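Local atomic coordinates of nucleotidyl transferase AbiEii/AbiGii toxin family protein (PDB entry 6Y56), a protein that is a nucleotidyltransferase toxin of a Mycobacterium tuberculosis toxin-antitoxin system, probably inhibiting growth by modifying tRNA acceptor stems. Residues V47-N61 with L133-L145. Numbering follows the deposited sequence.
Sequences VFKGGTSLRKCRLGN and LALPSELLAFIQL
Arg58, near the C-terminal end of helix 50-59, reaches across Leu140 to the carboxylate of Glu138 on strand 138-141. Its CB leaves the backbone heading away from residues 133-145; with CG anti to the carbonyl carbon (chi1 -61°) and the chain extended from CG to NE, the tip reaches back to them. CG and NE skirt Leu140 CD1, and the guanidinium then lays one face on this methyl, which sits over its centre with CZ 3.6 Å from CD1. At the edge of the same group NH1 and NH2 both grip Glu138 OE1, each 2.9 Å from it; the oxygen lies in the guanidinium plane, while the carboxylate is turned 40° from it. The salt bridge at the edge and the Leu140 methyl over one face together limit how the guanidinium can rotate, and NH2 also bonds to Val161 O.

In the last turn of the helix, Ile143 N donates to Lys56 O at 2.9 Å, a bond of 156° at the hydrogen. Two waters stitch the same seam: one links Lys56 O to Ile143 O, the other Cys57 O to Ala141 O. Cys57 SG stands above the face of the Phe142 ring, 4.8 Å from its centroid, a sulfur-aromatic contact at a distance. Lys56 runs alongside this ring before its NZ turns to Asp29 and Asp25 of helix 19-38. Ile143 packs CG1 on the backbone of the wide pi-type turn 55-59, with Cys57 C 3.7 Å from CG1. Farther along, Leu145 CD2 meets Asn61 N at 3.5 Å.

At the other end, Val47 CG1 packs against Leu133 CD1, 3.6 Å away. Strand 138-141, paired antiparallel with strand 157-160, and its flanking loops thus cover a strand-to-helix element whose Gly50-Gly51-Thr52, with Asp68 and Asp70 on neighbouring strand 68-72, is consistent with the nucleotidyltransferase signature.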
ATOM      1  N   VAL A  47       0.091   5.301  10.613  1.00 11.37           N
ATOM      2  CA  VAL A  47      -0.256   3.903  10.382  1.00 12.35           C
ATOM      3  C   VAL A  47       0.354   3.484   9.050  1.00 11.81           C
ATOM      4  O   VAL A  47       0.219   4.199   8.053  1.00 12.54           O
ATOM      5  CB  VAL A  47      -1.786   3.688  10.385  1.00 11.50           C
ATOM      6  CG1 VAL A  47      -2.121   2.244  10.067  1.00 12.14           C
ATOM      7  CG2 VAL A  47      -2.358   4.051  11.746  1.00 13.92           C
ATOM      8  N   PHE A  48       1.016   2.326   9.032  1.00 11.55           N
ATOM      9  CA  PHE A  48       1.614   1.768   7.823  1.00 11.50           C
ATOM     10  C   PHE A  48       0.514   1.127   6.980  1.00 13.00           C
ATOM     11  O   PHE A  48      -0.305   0.359   7.492  1.00 11.23           O
ATOM     12  CB  PHE A  48       2.633   0.730   8.302  1.00 12.50           C
ATOM     13  CG  PHE A  48       3.504   0.119   7.231  1.00 11.48           C
ATOM     14  CD1 PHE A  48       3.845   0.795   6.067  1.00 11.98           C
ATOM     15  CD2 PHE A  48       4.027  -1.156   7.441  1.00 12.48           C
ATOM     16  CE1 PHE A  48       4.670   0.202   5.109  1.00 14.59           C
ATOM     17  CE2 PHE A  48       4.853  -1.743   6.500  1.00 13.39           C
ATOM     18  CZ  PHE A  48       5.173  -1.066   5.340  1.00 13.78           C
ATOM     19  N   LYS A  49       0.478   1.431   5.686  1.00 12.23           N
ATOM     20  CA  LYS A  49      -0.616   0.927   4.843  1.00 11.70           C
ATOM     21  C   LYS A  49      -0.098   0.588   3.445  1.00 11.59           C
ATOM     22  O   LYS A  49       1.104   0.485   3.211  1.00 12.63           O
ATOM     23  CB  LYS A  49      -1.795   1.909   4.818  1.00 12.38           C
ATOM     24  CG  LYS A  49      -1.501   3.238   4.147  1.00 13.16           C
ATOM     25  CD  LYS A  49      -2.748   4.125   4.205  1.00 15.25           C
ATOM     26  CE  LYS A  49      -2.591   5.372   3.372  1.00 19.07           C
ATOM     27  NZ  LYS A  49      -3.325   5.182   2.101  1.00 22.13           N
ATOM     28  N   GLY A  50      -1.032   0.350   2.525  1.00 13.24           N
ATOM     29  CA  GLY A  50      -0.687   0.120   1.139  1.00 13.24           C
ATOM     30  C   GLY A  50      -0.105  -1.255   0.865  1.00 13.96           C
ATOM     31  O   GLY A  50       0.024  -2.119   1.733  1.00 13.04           O
ATOM     32  N   GLY A  51       0.279  -1.435  -0.400  1.00 13.34           N
ATOM     33  CA  GLY A  51       0.780  -2.724  -0.850  1.00 13.77           C
ATOM     34  C   GLY A  51       2.035  -3.175  -0.135  1.00 14.16           C
ATOM     35  O   GLY A  51       2.265  -4.371   0.013  1.00 14.26           O
ATOM     36  N   THR A  52       2.863  -2.240   0.323  1.00 13.43           N
ATOM     37  CA  THR A  52       4.067  -2.674   1.014  1.00 13.19           C
ATOM     38  C   THR A  52       3.772  -3.159   2.424  1.00 12.62           C
ATOM     39  O   THR A  52       4.456  -4.065   2.908  1.00 12.40           O
ATOM     40  CB  THR A  52       5.131  -1.583   0.972  1.00 13.86           C
ATOM     41  OG1 THR A  52       5.280  -1.179  -0.396  1.00 15.06           O
ATOM     42  CG2 THR A  52       6.486  -2.091   1.500  1.00 14.63           C
ATOM     43  N   SER A  53       2.743  -2.612   3.081  1.00 12.23           N
ATOM     44  CA  SER A  53       2.340  -3.191   4.356  1.00 12.49           C
ATOM     45  C   SER A  53       1.822  -4.606   4.155  1.00 13.11           C
ATOM     46  O   SER A  53       2.061  -5.489   4.988  1.00 13.22           O
ATOM     47  CB  SER A  53       1.326  -2.302   5.081  1.00 12.06           C
ATOM     48  OG  SER A  53       0.031  -2.366   4.505  1.00 13.34           O
ATOM     49  N   LEU A  54       1.152  -4.852   3.026  1.00 12.04           N
ATOM     50  CA  LEU A  54       0.698  -6.199   2.709  1.00 15.09           C
ATOM     51  C   LEU A  54       1.882  -7.141   2.549  1.00 13.32           C
ATOM     52  O   LEU A  54       1.882  -8.251   3.100  1.00 14.44           O
ATOM     53  CB  LEU A  54      -0.161  -6.155   1.444  1.00 14.85           C
ATOM     54  CG  LEU A  54      -0.844  -7.399   0.897  1.00 18.97           C
ATOM     55  CD1 LEU A  54      -1.960  -7.850   1.828  1.00 22.25           C
ATOM     56  CD2 LEU A  54      -1.370  -7.107  -0.513  1.00 18.16           C
ATOM     57  N   ARG A  55       2.923  -6.694   1.842  1.00 13.19           N
ATOM     58  CA  ARG A  55       4.143  -7.483   1.699  1.00 12.57           C
ATOM     59  C   ARG A  55       4.802  -7.742   3.049  1.00 13.62           C
ATOM     60  O   ARG A  55       5.128  -8.885   3.383  1.00 13.50           O
ATOM     61  CB  ARG A  55       5.118  -6.758   0.773  1.00 13.21           C
ATOM     62  CG  ARG A  55       6.553  -7.214   0.940  1.00 16.23           C
ATOM     63  CD  ARG A  55       6.799  -8.618   0.417  1.00 15.23           C
ATOM     64  NE  ARG A  55       8.195  -8.971   0.657  1.00 15.53           N
ATOM     65  CZ  ARG A  55       8.908  -9.833  -0.063  1.00 17.51           C
ATOM     66  NH1 ARG A  55       8.358 -10.491  -1.081  1.00 18.34           N
ATOM     67  NH2 ARG A  55      10.181 -10.042   0.252  1.00 17.29           N
ATOM     68  N   LYS A  56       5.018  -6.692   3.841  1.00 12.54           N
ATOM     69  CA  LYS A  56       5.852  -6.850   5.035  1.00 13.03           C
ATOM     70  C   LYS A  56       5.154  -7.666   6.110  1.00 12.61           C
ATOM     71  O   LYS A  56       5.803  -8.452   6.816  1.00 13.37           O
ATOM     72  CB  LYS A  56       6.215  -5.491   5.642  1.00 13.42           C
ATOM     73  CG  LYS A  56       6.970  -4.554   4.726  1.00 17.66           C
ATOM     74  CD  LYS A  56       8.250  -5.180   4.211  1.00 15.23           C
ATOM     75  CE  LYS A  56       9.060  -4.164   3.411  1.00 15.25           C
ATOM     76  NZ  LYS A  56      10.370  -4.724   2.960  1.00 16.94           N
ATOM     77  N   CYS A  57       3.851  -7.472   6.280  1.00 11.87           N
ATOM     78  CA  CYS A  57       3.182  -7.887   7.498  1.00 13.58           C
ATOM     79  C   CYS A  57       2.083  -8.910   7.269  1.00 15.75           C
ATOM     80  O   CYS A  57       1.544  -9.438   8.248  1.00 16.51           O
ATOM     81  CB  CYS A  57       2.606  -6.648   8.204  1.00 15.16           C
ATOM     82  SG  CYS A  57       3.910  -5.558   8.859  1.00 16.08           S
ATOM     83  N   ARG A  58       1.744  -9.217   6.019  1.00 13.81           N
ATOM     84  CA  ARG A  58       0.730 -10.228   5.766  1.00 12.65           C
ATOM     85  C   ARG A  58       1.192 -11.318   4.813  1.00 15.30           C
ATOM     86  O   ARG A  58       0.899 -12.492   5.056  1.00 15.84           O
ATOM     87  CB  ARG A  58      -0.536  -9.557   5.234  1.00 14.79           C
ATOM     88  CG  ARG A  58      -1.140  -8.564   6.232  1.00 14.73           C
ATOM     89  CD  ARG A  58      -2.561  -8.203   5.876  1.00 16.08           C
ATOM     90  NE  ARG A  58      -3.062  -7.083   6.664  1.00 18.38           N
ATOM     91  CZ  ARG A  58      -3.591  -7.169   7.876  1.00 19.19           C
ATOM     92  NH1 ARG A  58      -3.692  -8.355   8.482  1.00 21.66           N
ATOM     93  NH2 ARG A  58      -4.019  -6.058   8.484  1.00 14.52           N
ATOM     94  N   LEU A  59       1.907 -10.976   3.744  1.00 13.96           N
ATOM     95  CA  LEU A  59       2.266 -11.960   2.727  1.00 14.94           C
ATOM     96  C   LEU A  59       3.705 -12.446   2.818  1.00 15.92           C
ATOM     97  O   LEU A  59       3.959 -13.635   2.595  1.00 16.90           O
ATOM     98  CB  LEU A  59       2.014 -11.399   1.320  1.00 15.03           C
ATOM     99  CG  LEU A  59       0.582 -10.951   1.022  1.00 15.68           C
ATOM    100  CD1 LEU A  59       0.489 -10.456  -0.413  1.00 17.35           C
ATOM    101  CD2 LEU A  59      -0.435 -12.069   1.254  1.00 18.12           C
ATOM    102  N   GLY A  60       4.657 -11.562   3.091  1.00 14.87           N
ATOM    103  CA  GLY A  60       6.055 -11.948   3.029  1.00 14.09           C
ATOM    104  C   GLY A  60       6.397 -12.497   1.659  1.00 16.80           C
ATOM    105  O   GLY A  60       6.060 -11.916   0.625  1.00 17.42           O
ATOM    106  N   ASN A  61       7.098 -13.632   1.656  1.00 21.05           N
ATOM    107  CA  ASN A  61       7.617 -14.287   0.422  1.00 25.17           C
ATOM    108  C   ASN A  61       6.503 -14.731  -0.534  1.00 21.45           C
ATOM    109  O   ASN A  61       6.823 -14.974  -1.709  1.00 25.12           O
ATOM    110  CB  ASN A  61       8.556 -15.445   0.764  1.00 29.92           C
ATOM    111  CG  ASN A  61       7.857 -16.575   1.488  1.00 31.10           C
ATOM    112  OD1 ASN A  61       8.008 -17.735   1.121  1.00 43.12           O
ATOM    113  ND2 ASN A  61       7.090 -16.252   2.517  1.00 34.21           N
ATOM    114  N   LEU A 133      -7.809   7.109   8.506  1.00 16.78           N
ATOM    115  CA  LEU A 133      -8.323   5.765   8.279  1.00 15.66           C
ATOM    116  C   LEU A 133      -9.645   5.581   9.009  1.00 16.60           C
ATOM    117  O   LEU A 133      -9.914   6.209  10.036  1.00 18.62           O
ATOM    118  CB  LEU A 133      -7.333   4.712   8.763  1.00 16.51           C
ATOM    119  CG  LEU A 133      -6.063   4.639   7.919  1.00 15.36           C
ATOM    120  CD1 LEU A 133      -5.083   3.651   8.512  1.00 17.41           C
ATOM    121  CD2 LEU A 133      -6.371   4.267   6.467  1.00 17.44           C
ATOM    122  N   ALA A 134     -10.474   4.702   8.464  1.00 15.67           N
ATOM    123  CA  ALA A 134     -11.797   4.477   9.025  1.00 15.77           C
ATOM    124  C   ALA A 134     -11.788   3.470  10.164  1.00 16.57           C
ATOM    125  O   ALA A 134     -12.601   3.589  11.084  1.00 18.75           O
ATOM    126  CB  ALA A 134     -12.752   3.991   7.933  1.00 17.44           C
ATOM    127  N   LEU A 135     -10.892   2.486  10.130  1.00 14.55           N
ATOM    128  CA  LEU A 135     -10.889   1.379  11.070  1.00 14.69           C
ATOM    129  C   LEU A 135      -9.635   1.402  11.932  1.00 15.93           C
ATOM    130  O   LEU A 135      -8.588   1.885  11.495  1.00 15.11           O
ATOM    131  CB  LEU A 135     -10.929   0.043  10.317  1.00 15.21           C
ATOM    132  CG  LEU A 135     -12.139  -0.192   9.423  1.00 15.52           C
ATOM    133  CD1 LEU A 135     -12.050  -1.571   8.799  1.00 18.55           C
ATOM    134  CD2 LEU A 135     -13.427  -0.047  10.223  1.00 19.09           C
ATOM    135  N   PRO A 136      -9.701   0.864  13.150  1.00 15.38           N
ATOM    136  CA  PRO A 136      -8.496   0.786  13.981  1.00 14.03           C
ATOM    137  C   PRO A 136      -7.431  -0.056  13.303  1.00 15.05           C
ATOM    138  O   PRO A 136      -7.721  -1.036  12.618  1.00 14.20           O
ATOM    139  CB  PRO A 136      -8.993   0.112  15.264  1.00 17.45           C
ATOM    140  CG  PRO A 136     -10.460   0.378  15.288  1.00 22.44           C
ATOM    141  CD  PRO A 136     -10.901   0.384  13.858  1.00 18.75           C
ATOM    142  N   SER A 137      -6.180   0.333  13.508  1.00 12.81           N
ATOM    143  CA  SER A 137      -5.072  -0.417  12.935  1.00 13.32           C
ATOM    144  C   SER A 137      -4.900  -1.752  13.651  1.00 12.14           C
ATOM    145  O   SER A 137      -5.412  -1.975  14.757  1.00 14.52           O
ATOM    146  CB  SER A 137      -3.769   0.368  13.078  1.00 13.50           C
ATOM    147  OG  SER A 137      -3.524   0.728  14.423  1.00 15.88           O
ATOM    148  N   GLU A 138      -4.149  -2.631  13.008  1.00 12.18           N
ATOM    149  CA  GLU A 138      -3.789  -3.925  13.556  1.00 12.15           C
ATOM    150  C   GLU A 138      -2.288  -3.880  13.709  1.00 13.77           C
ATOM    151  O   GLU A 138      -1.537  -3.778  12.734  1.00 13.33           O
ATOM    152  CB  GLU A 138      -4.191  -5.021  12.587  1.00 14.52           C
ATOM    153  CG  GLU A 138      -4.102  -6.430  13.160  1.00 17.07           C
ATOM    154  CD  GLU A 138      -4.510  -7.529  12.202  1.00 19.66           C
ATOM    155  OE1 GLU A 138      -4.714  -7.244  11.009  1.00 20.93           O
ATOM    156  OE2 GLU A 138      -4.629  -8.681  12.661  1.00 21.66           O
ATOM    157  N   LEU A 139      -1.860  -4.116  14.955  1.00 14.75           N
ATOM    158  CA  LEU A 139      -0.421  -4.189  15.324  1.00 14.90           C
ATOM    159  C   LEU A 139       0.127  -5.520  14.807  1.00 15.16           C
ATOM    160  O   LEU A 139      -0.267  -6.576  15.336  1.00 21.23           O
ATOM    161  CB  LEU A 139      -0.289  -4.114  16.845  1.00 13.81           C
ATOM    162  CG  LEU A 139       1.148  -4.082  17.355  1.00 14.38           C
ATOM    163  CD1 LEU A 139       1.851  -2.814  16.897  1.00 13.79           C
ATOM    164  CD2 LEU A 139       1.189  -4.205  18.870  1.00 18.05           C
ATOM    165  N   LEU A 140       1.045  -5.465  13.846  1.00 13.11           N
ATOM    166  CA  LEU A 140       1.533  -6.722  13.233  1.00 13.00           C
ATOM    167  C   LEU A 140       3.057  -6.803  13.218  1.00 13.00           C
ATOM    168  O   LEU A 140       3.728  -5.785  13.029  1.00 14.37           O
ATOM    169  CB  LEU A 140       1.046  -6.779  11.780  1.00 14.60           C
ATOM    170  CG  LEU A 140      -0.453  -6.957  11.552  1.00 14.63           C
ATOM    171  CD1 LEU A 140      -0.759  -6.979  10.061  1.00 16.43           C
ATOM    172  CD2 LEU A 140      -0.949  -8.231  12.211  1.00 18.74           C
ATOM    173  N   ALA A 141       3.550  -8.009  13.463  1.00 13.89           N
ATOM    174  CA  ALA A 141       4.944  -8.343  13.211  1.00 14.18           C
ATOM    175  C   ALA A 141       5.201  -8.476  11.705  1.00 13.83           C
ATOM    176  O   ALA A 141       4.285  -8.674  10.906  1.00 16.22           O
ATOM    177  CB  ALA A 141       5.346  -9.658  13.908  1.00 15.23           C
ATOM    178  N   PHE A 142       6.470  -8.338  11.317  1.00 12.67           N
ATOM    179  CA  PHE A 142       6.861  -8.680   9.957  1.00 13.51           C
ATOM    180  C   PHE A 142       6.813 -10.195   9.781  1.00 14.88           C
ATOM    181  O   PHE A 142       7.164 -10.951  10.695  1.00 16.93           O
ATOM    182  CB  PHE A 142       8.302  -8.245   9.697  1.00 14.86           C
ATOM    183  CG  PHE A 142       8.476  -6.762   9.481  1.00 14.40           C
ATOM    184  CD1 PHE A 142       8.070  -5.824  10.426  1.00 15.17           C
ATOM    185  CD2 PHE A 142       9.060  -6.309   8.320  1.00 14.34           C
ATOM    186  CE1 PHE A 142       8.258  -4.448  10.194  1.00 16.48           C
ATOM    187  CE2 PHE A 142       9.256  -4.948   8.088  1.00 15.20           C
ATOM    188  CZ  PHE A 142       8.855  -4.024   9.017  1.00 15.85           C
ATOM    189  N   ILE A 143       6.334 -10.647   8.622  1.00 13.81           N
ATOM    190  CA  ILE A 143       6.437 -12.064   8.276  1.00 14.32           C
ATOM    191  C   ILE A 143       7.913 -12.422   8.211  1.00 14.72           C
ATOM    192  O   ILE A 143       8.698 -11.740   7.541  1.00 15.63           O
ATOM    193  CB  ILE A 143       5.740 -12.318   6.932  1.00 14.56           C
ATOM    194  CG1 ILE A 143       4.272 -11.873   6.979  1.00 16.86           C
ATOM    195  CG2 ILE A 143       5.878 -13.773   6.532  1.00 17.86           C
ATOM    196  CD1 ILE A 143       3.410 -12.724   7.891  1.00 18.70           C
ATOM    197  N   GLN A 144       8.304 -13.472   8.928  1.00 15.77           N
ATOM    198  CA  GLN A 144       9.719 -13.815   9.038  1.00 17.61           C
ATOM    199  C   GLN A 144      10.240 -14.403   7.733  1.00 18.05           C
ATOM    200  O   GLN A 144       9.658 -15.342   7.182  1.00 19.49           O
ATOM    201  CB  GLN A 144       9.930 -14.813  10.173  1.00 19.85           C
ATOM    202  CG  GLN A 144       9.761 -14.198  11.551  1.00 25.24           C
ATOM    203  CD  GLN A 144       9.918 -15.203  12.678  1.00 35.19           C
ATOM    204  OE1 GLN A 144      10.046 -16.406  12.445  1.00 39.13           O
ATOM    205  NE2 GLN A 144       9.893 -14.712  13.912  1.00 38.70           N
ATOM    206  N   LEU A 145      11.342 -13.847   7.239  1.00 15.74           N
ATOM    207  CA  LEU A 145      11.980 -14.285   6.008  1.00 16.86           C
ATOM    208  C   LEU A 145      13.440 -14.599   6.295  1.00 17.07           C
ATOM    209  O   LEU A 145      14.027 -14.025   7.212  1.00 17.95           O
ATOM    210  CB  LEU A 145      11.892 -13.189   4.934  1.00 17.09           C
ATOM    211  CG  LEU A 145      10.480 -12.725   4.566  1.00 16.97           C
ATOM    212  CD1 LEU A 145      10.546 -11.673   3.458  1.00 17.70           C
ATOM    213  CD2 LEU A 145       9.598 -13.887   4.148  1.00 20.23           C
TER
HETATM  214  O   HOH W   1       8.142  -9.753   5.768  1.00 21.89           O
HETATM  215  O   HOH W   2       2.183 -10.324  10.768  1.00 21.42           O